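Local coordinates for protein glutathione S-transferase (Rhodospirillum rubrum F11, PDB 4O7H) that probably catalyses the conjugation of glutathione to electrophilic substrates and assembles as a dimer of two identical subunits, at residues R112-K117 with A176-W181; N103-E108 with R134-T139. All blocks are in the same frame, centred on the assembly; numbering follows the deposited sequence.

Contact 1: R112-K117 with A176-W181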
loop_
_atom_site.group_PDB
_atom_site.type_symbol
_atom_site.label_atom_id
_atom_site.label_comp_id
_atom_site.label_asym_id
_atom_site.label_seq_id
_atom_site.Cartn_x
_atom_site.Cartn_y
_atom_site.Cartn_z
ATOM N N ARG A 112 -15.217 -2.329 9.219
ATOM C CA ARG A 112 -15.128 -1.656 10.499
ATOM C C ARG A 112 -16.551 -1.638 11.101
ATOM O O ARG A 112 -16.756 -2.059 12.237
ATOM C CB ARG A 112 -14.594 -0.225 10.360
ATOM C CG ARG A 112 -14.389 0.462 11.712
ATOM C CD ARG A 112 -14.020 1.930 11.547
ATOM N NE ARG A 112 -14.976 2.631 10.718
ATOM C CZ ARG A 112 -14.717 3.159 9.533
ATOM N NH1 ARG A 112 -13.485 3.076 9.000
ATOM N NH2 ARG A 112 -15.708 3.744 8.868
ATOM N N GLU A 113 -17.490 -1.150 10.308
ATOM C CA GLU A 113 -18.830 -0.850 10.806
ATOM C C GLU A 113 -19.658 -2.092 11.057
ATOM O O GLU A 113 -20.409 -2.161 12.047
ATOM C CB GLU A 113 -19.559 0.097 9.861
ATOM C CG GLU A 113 -18.874 1.449 9.661
ATOM C CD GLU A 113 -18.613 2.178 10.962
ATOM O OE1 GLU A 113 -19.473 2.109 11.885
ATOM O OE2 GLU A 113 -17.553 2.824 11.083
ATOM N N LYS A 114 -19.523 -3.095 10.205
ATOM C CA LYS A 114 -20.371 -4.285 10.321
ATOM C C LYS A 114 -19.742 -5.495 10.956
ATOM O O LYS A 114 -20.455 -6.391 11.435
ATOM C CB LYS A 114 -20.910 -4.655 8.948
ATOM C CG LYS A 114 -21.794 -3.538 8.436
ATOM C CD LYS A 114 -22.503 -3.914 7.182
ATOM C CE LYS A 114 -23.563 -4.954 7.451
ATOM N NZ LYS A 114 -24.384 -5.108 6.223
ATOM N N LEU A 115 -18.408 -5.570 10.955
ATOM C CA LEU A 115 -17.761 -6.717 11.475
ATOM C C LEU A 115 -16.968 -6.394 12.729
ATOM O O LEU A 115 -17.211 -7.001 13.785
ATOM C CB LEU A 115 -16.873 -7.354 10.407
ATOM C CG LEU A 115 -17.628 -7.772 9.158
ATOM C CD1 LEU A 115 -16.686 -8.440 8.167
ATOM C CD2 LEU A 115 -18.792 -8.704 9.515
ATOM N N LEU A 116 -16.015 -5.473 12.637
ATOM C CA LEU A 116 -15.156 -5.194 13.770
ATOM C C LEU A 116 -15.983 -4.664 14.943
ATOM O O LEU A 116 -15.772 -5.081 16.063
ATOM C CB LEU A 116 -14.031 -4.196 13.425
ATOM C CG LEU A 116 -13.126 -3.932 14.649
ATOM C CD1 LEU A 116 -12.428 -5.197 15.137
ATOM C CD2 LEU A 116 -12.116 -2.829 14.369
ATOM N N LYS A 117 -16.940 -3.788 14.669
ATOM C CA LYS A 117 -17.671 -3.177 15.782
ATOM C C LYS A 117 -18.435 -4.192 16.570
ATOM O O LYS A 117 -18.593 -4.040 17.785
ATOM C CB LYS A 117 -18.594 -2.077 15.313
ATOM C CG LYS A 117 -17.850 -0.769 15.146
ATOM C CD LYS A 117 -18.761 0.435 15.266
ATOM C CE LYS A 117 -18.335 1.491 14.273
ATOM N NZ LYS A 117 -18.950 2.830 14.466
ATOM N N ALA A 176 -19.990 -9.935 5.318
ATOM C CA ALA A 176 -20.905 -8.925 5.811
ATOM C C ALA A 176 -22.242 -8.901 5.090
ATOM O O ALA A 176 -23.149 -8.172 5.503
ATOM C CB ALA A 176 -20.256 -7.543 5.736
ATOM N N GLY A 177 -22.346 -9.651 4.000
ATOM C CA GLY A 177 -23.589 -9.751 3.222
ATOM C C GLY A 177 -23.858 -8.575 2.295
ATOM O O GLY A 177 -24.988 -8.380 1.838
ATOM N N ASP A 178 -22.842 -7.815 1.914
ATOM C CA ASP A 178 -23.034 -6.589 1.186
ATOM C C ASP A 178 -22.587 -6.584 -0.290
ATOM O O ASP A 178 -22.468 -5.500 -0.877
ATOM C CB ASP A 178 -22.329 -5.447 1.957
ATOM C CG ASP A 178 -23.088 -5.043 3.216
ATOM O OD1 ASP A 178 -24.331 -4.950 3.114
ATOM O OD2 ASP A 178 -22.454 -4.882 4.289
ATOM N N VAL A 179 -22.328 -7.759 -0.885
ATOM C CA VAL A 179 -21.974 -7.781 -2.297
ATOM C C VAL A 179 -23.209 -7.977 -3.174
ATOM O O VAL A 179 -23.885 -8.996 -3.043
ATOM C CB VAL A 179 -20.953 -8.860 -2.642
ATOM C CG1 VAL A 179 -20.473 -8.651 -4.027
ATOM C CG2 VAL A 179 -19.767 -8.830 -1.686
ATOM N N PRO A 180 -23.464 -7.041 -4.111
ATOM C CA PRO A 180 -24.605 -7.154 -5.047
ATOM C C PRO A 180 -24.260 -8.018 -6.245
ATOM O O PRO A 180 -24.154 -7.558 -7.405
ATOM C CB PRO A 180 -24.853 -5.684 -5.419
ATOM C CG PRO A 180 -23.488 -5.089 -5.417
ATOM C CD PRO A 180 -22.764 -5.748 -4.275
ATOM N N TRP A 181 -24.028 -9.292 -5.973
ATOM C CA TRP A 181 -23.504 -10.208 -6.959
ATOM C C TRP A 181 -24.351 -10.256 -8.238
ATOM O O TRP A 181 -23.818 -10.304 -9.347
ATOM C CB TRP A 181 -23.397 -11.627 -6.415
ATOM C CG TRP A 181 -22.369 -11.844 -5.349
ATOM C CD1 TRP A 181 -22.594 -12.213 -4.084
ATOM C CD2 TRP A 181 -20.940 -11.710 -5.486
ATOM N NE1 TRP A 181 -21.401 -12.326 -3.397
ATOM C CE2 TRP A 181 -20.371 -12.046 -4.241
ATOM C CE3 TRP A 181 -20.107 -11.369 -6.537
ATOM C CZ2 TRP A 181 -18.996 -11.999 -4.008
ATOM C CZ3 TRP A 181 -18.722 -11.350 -6.317
ATOM C CH2 TRP A 181 -18.198 -11.675 -5.057
#
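A Schellman motif ends helix 161-175, and just there Ala176 and Asp178 receive the side chain of Lys114 from helix 85-119. Gly177 makes the turn with a positive phi of 79°. The ammonium group of Lys114 is held mainly by a salt bridge to the aspartate, with NZ 2.7 Å from OD2 of Asp178. NZ lies on the syn side of that oxygen, 16° out of the carboxylate plane. A weaker bond joins NZ of Lys114 to the other oxygen, OD1 of Asp178, at 3.1 Å. A third, also weak, runs from NZ of Lys114 to the backbone O of Ala176 at 3.4 Å. The lysine chain bends once, at chi3 (70°), and CD of Lys114 lies 3.1 Å from OD2 of Asp178. Both segments belong to the all-helical C-terminal half of the glutathione S-transferase fold, and the contact ties the end region of one helix to the loop after another. Arg134 of helix 127-150 is a second cation on the same carboxylate. An alanine in place of Lys114 would probably leave Asp178 with Arg134 as its remaining cationic partner and the Ala176 carbonyl without this donor. Nearer the backbones the packing is apolar. The CB atoms of Lys114 and Ala176 lie 4.4 Å apart, and CD2 of Leu115 reaches CB of Ala176 at 4.2 Å. Leu115 also packs on Tyr175, Leu9 and Ile211.

Contact 2: N103-E108 with R134-T139; sequences NREVTE and RANVHT
Val106 and Glu105 of helix 85-119 meet Asn136 and Val137 of helix 127-150 in a small patch that is tight on its inner side. The buried valines form that side. CG1 of Val106 lies 4.0 Å from CB of Val137, and the two side chains cross at about a right angle. With CG1 anti to the backbone N, both methyls of Val106 face helix 127-150. CG2 of Val106 lies 3.7 Å from the backbone N of Val137 and 3.8 Å from CB of Asn136. Ile173 of helix 161-175 also packs on Val106, while Phe102 and Pro180 pack on Val137.

This is a helix-to-helix contact inside the all-helical C-terminal domain of the glutathione S-transferase fold. The axes of the two short segments approach to 8.2 Å and run at 123° to each other, so the helices cross steeply. The segment 103-108 contains a wider pi-type turn, in which the N of Glu108 bonds to the O of Asn103.

Toward the outer edge the contact becomes polar. The ND2 of Asn136 donates to the backbone O of Glu105 at 3.1 Å, and the bond is nearly straight (173°). The carbonyl oxygen lies in the amide plane of Asn136, but the donor is tilted 24° from the carbonyl plane. ND2 of Asn136 also touches CB of Glu105 at 3.7 Å. The looser side begins past this point. Beyond CG the glutamate is extended, and its carboxylate leaves the interface for partners outside the two segments, Lys101 in a salt bridge and His140 in a hydrogen bond. Farther round the same helix, Arg104 pairs with Glu108 of its own chain and, through NH1, with Glu108 of the second subunit.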
loop_
_atom_site.group_PDB
_atom_site.type_symbol
_atom_site.label_atom_id
_atom_site.label_comp_id
_atom_site.label_asym_id
_atom_site.label_seq_id
_atom_site.Cartn_x
_atom_site.Cartn_y
_atom_site.Cartn_z
ATOM N N ASN A 103 -9.972 -0.888 -0.964
ATOM C CA ASN A 103 -9.848 -0.944 0.470
ATOM C C ASN A 103 -10.423 0.309 1.133
ATOM O O ASN A 103 -11.124 0.207 2.133
ATOM C CB ASN A 103 -8.403 -1.145 0.877
ATOM C CG ASN A 103 -8.237 -1.281 2.369
ATOM O OD1 ASN A 103 -8.772 -2.183 2.985
ATOM N ND2 ASN A 103 -7.540 -0.293 2.982
ATOM N N ARG A 104 -10.080 1.481 0.589
ATOM C CA ARG A 104 -10.516 2.732 1.204
ATOM C C ARG A 104 -11.998 2.990 0.984
ATOM O O ARG A 104 -12.656 3.554 1.873
ATOM C CB ARG A 104 -9.655 3.927 0.697
ATOM C CG ARG A 104 -8.227 3.843 1.233
ATOM C CD ARG A 104 -8.051 4.056 2.760
ATOM N NE ARG A 104 -8.395 5.432 3.181
ATOM C CZ ARG A 104 -7.560 6.474 3.111
ATOM N NH1 ARG A 104 -6.321 6.308 2.677
ATOM N NH2 ARG A 104 -7.968 7.677 3.485
ATOM N N GLU A 105 -12.508 2.608 -0.177
ATOM C CA GLU A 105 -13.853 2.949 -0.601
ATOM C C GLU A 105 -14.903 1.950 -0.112
ATOM O O GLU A 105 -16.094 2.290 -0.031
ATOM C CB GLU A 105 -13.929 3.038 -2.123
ATOM C CG GLU A 105 -13.132 4.211 -2.700
ATOM C CD GLU A 105 -13.128 4.333 -4.223
ATOM O OE1 GLU A 105 -13.683 3.495 -4.951
ATOM O OE2 GLU A 105 -12.565 5.342 -4.734
ATOM N N VAL A 106 -14.482 0.719 0.167
ATOM C CA VAL A 106 -15.411 -0.380 0.451
ATOM C C VAL A 106 -15.024 -1.186 1.710
ATOM O O VAL A 106 -15.754 -1.297 2.686
ATOM C CB VAL A 106 -15.516 -1.309 -0.786
ATOM C CG1 VAL A 106 -16.545 -2.399 -0.506
ATOM C CG2 VAL A 106 -15.843 -0.578 -2.097
ATOM N N THR A 107 -13.855 -1.829 1.687
ATOM C CA THR A 107 -13.472 -2.696 2.766
ATOM C C THR A 107 -13.375 -2.029 4.136
ATOM O O THR A 107 -13.957 -2.505 5.132
ATOM C CB THR A 107 -12.123 -3.370 2.468
ATOM O OG1 THR A 107 -12.166 -3.879 1.129
ATOM C CG2 THR A 107 -11.918 -4.529 3.452
ATOM N N GLU A 108 -12.657 -0.909 4.203
ATOM C CA GLU A 108 -12.507 -0.221 5.475
ATOM C C GLU A 108 -13.833 0.144 6.104
ATOM O O GLU A 108 -14.054 -0.242 7.233
ATOM C CB GLU A 108 -11.640 1.032 5.364
ATOM C CG GLU A 108 -10.182 0.712 5.436
ATOM C CD GLU A 108 -9.279 1.943 5.492
ATOM O OE1 GLU A 108 -9.760 3.076 5.358
ATOM O OE2 GLU A 108 -8.079 1.725 5.647
ATOM N N ARG A 134 -21.439 0.384 0.231
ATOM C CA ARG A 134 -22.372 -0.388 -0.575
ATOM C C ARG A 134 -22.528 0.204 -1.959
ATOM O O ARG A 134 -22.649 -0.515 -2.930
ATOM C CB ARG A 134 -23.749 -0.496 0.141
ATOM C CG ARG A 134 -23.740 -1.497 1.287
ATOM C CD ARG A 134 -24.980 -1.463 2.184
ATOM N NE ARG A 134 -26.153 -1.657 1.359
ATOM C CZ ARG A 134 -26.564 -2.838 0.915
ATOM N NH1 ARG A 134 -25.913 -3.958 1.250
ATOM N NH2 ARG A 134 -27.636 -2.903 0.137
ATOM N N ALA A 135 -22.495 1.527 -2.078
ATOM C CA ALA A 135 -22.604 2.140 -3.401
ATOM C C ALA A 135 -21.327 1.947 -4.213
ATOM O O ALA A 135 -21.369 1.676 -5.402
ATOM C CB ALA A 135 -22.924 3.614 -3.257
ATOM N N ASN A 136 -20.188 2.080 -3.540
ATOM C CA ASN A 136 -18.877 2.057 -4.181
ATOM C C ASN A 136 -18.503 0.679 -4.665
ATOM O O ASN A 136 -17.803 0.533 -5.660
ATOM C CB ASN A 136 -17.809 2.532 -3.182
ATOM C CG ASN A 136 -17.859 4.035 -2.936
ATOM O OD1 ASN A 136 -18.389 4.775 -3.759
ATOM N ND2 ASN A 136 -17.328 4.467 -1.844
ATOM N N VAL A 137 -19.029 -0.361 -4.036
ATOM C CA VAL A 137 -18.658 -1.723 -4.482
ATOM C C VAL A 137 -19.165 -1.980 -5.904
ATOM O O VAL A 137 -18.560 -2.705 -6.660
ATOM C CB VAL A 137 -19.103 -2.842 -3.501
ATOM C CG1 VAL A 137 -20.575 -3.116 -3.556
ATOM C CG2 VAL A 137 -18.338 -4.139 -3.810
ATOM N N HIS A 138 -20.258 -1.329 -6.303
ATOM C CA HIS A 138 -20.704 -1.484 -7.685
ATOM C C HIS A 138 -19.641 -1.069 -8.747
ATOM O O HIS A 138 -19.478 -1.743 -9.748
ATOM C CB HIS A 138 -21.972 -0.663 -7.914
ATOM C CG HIS A 138 -23.195 -1.264 -7.317
ATOM N ND1 HIS A 138 -23.950 -2.215 -7.959
ATOM C CD2 HIS A 138 -23.801 -1.041 -6.130
ATOM C CE1 HIS A 138 -24.966 -2.557 -7.196
ATOM N NE2 HIS A 138 -24.894 -1.868 -6.078
ATOM N N THR A 139 -18.975 0.056 -8.550
ATOM C CA THR A 139 -17.985 0.555 -9.513
ATOM C C THR A 139 -16.854 -0.444 -9.661
ATOM O O THR A 139 -16.380 -0.722 -10.763
ATOM C CB THR A 139 -17.403 1.886 -9.036
ATOM O OG1 THR A 139 -18.481 2.766 -8.645
ATOM C CG2 THR A 139 -16.584 2.518 -10.101
#

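The four segments alternate along the chain: 103-108, 112-117, 134-139 and 176-181. Contact 2 takes the first and third, contact 1 the second and fourth. Helix 85-119 serves both, with the contact 2 segment lying earlier on it. The centres are about 10 Å apart, on the same side of the chain's centre. The contacts also meet directly, through the salt bridge of Arg134 NH1 to Asp178 OD1 (2.6 Å) and where Pro180 CG packs on His138 CE1 at 3.4 Å. Helices 85-119 and 127-150 and the loop after helix 161-175 are thus joined pairwise within the helical domain. The second subunit reaches segment 103-108 at Arg104, whereas no other protein chain touches contact 1.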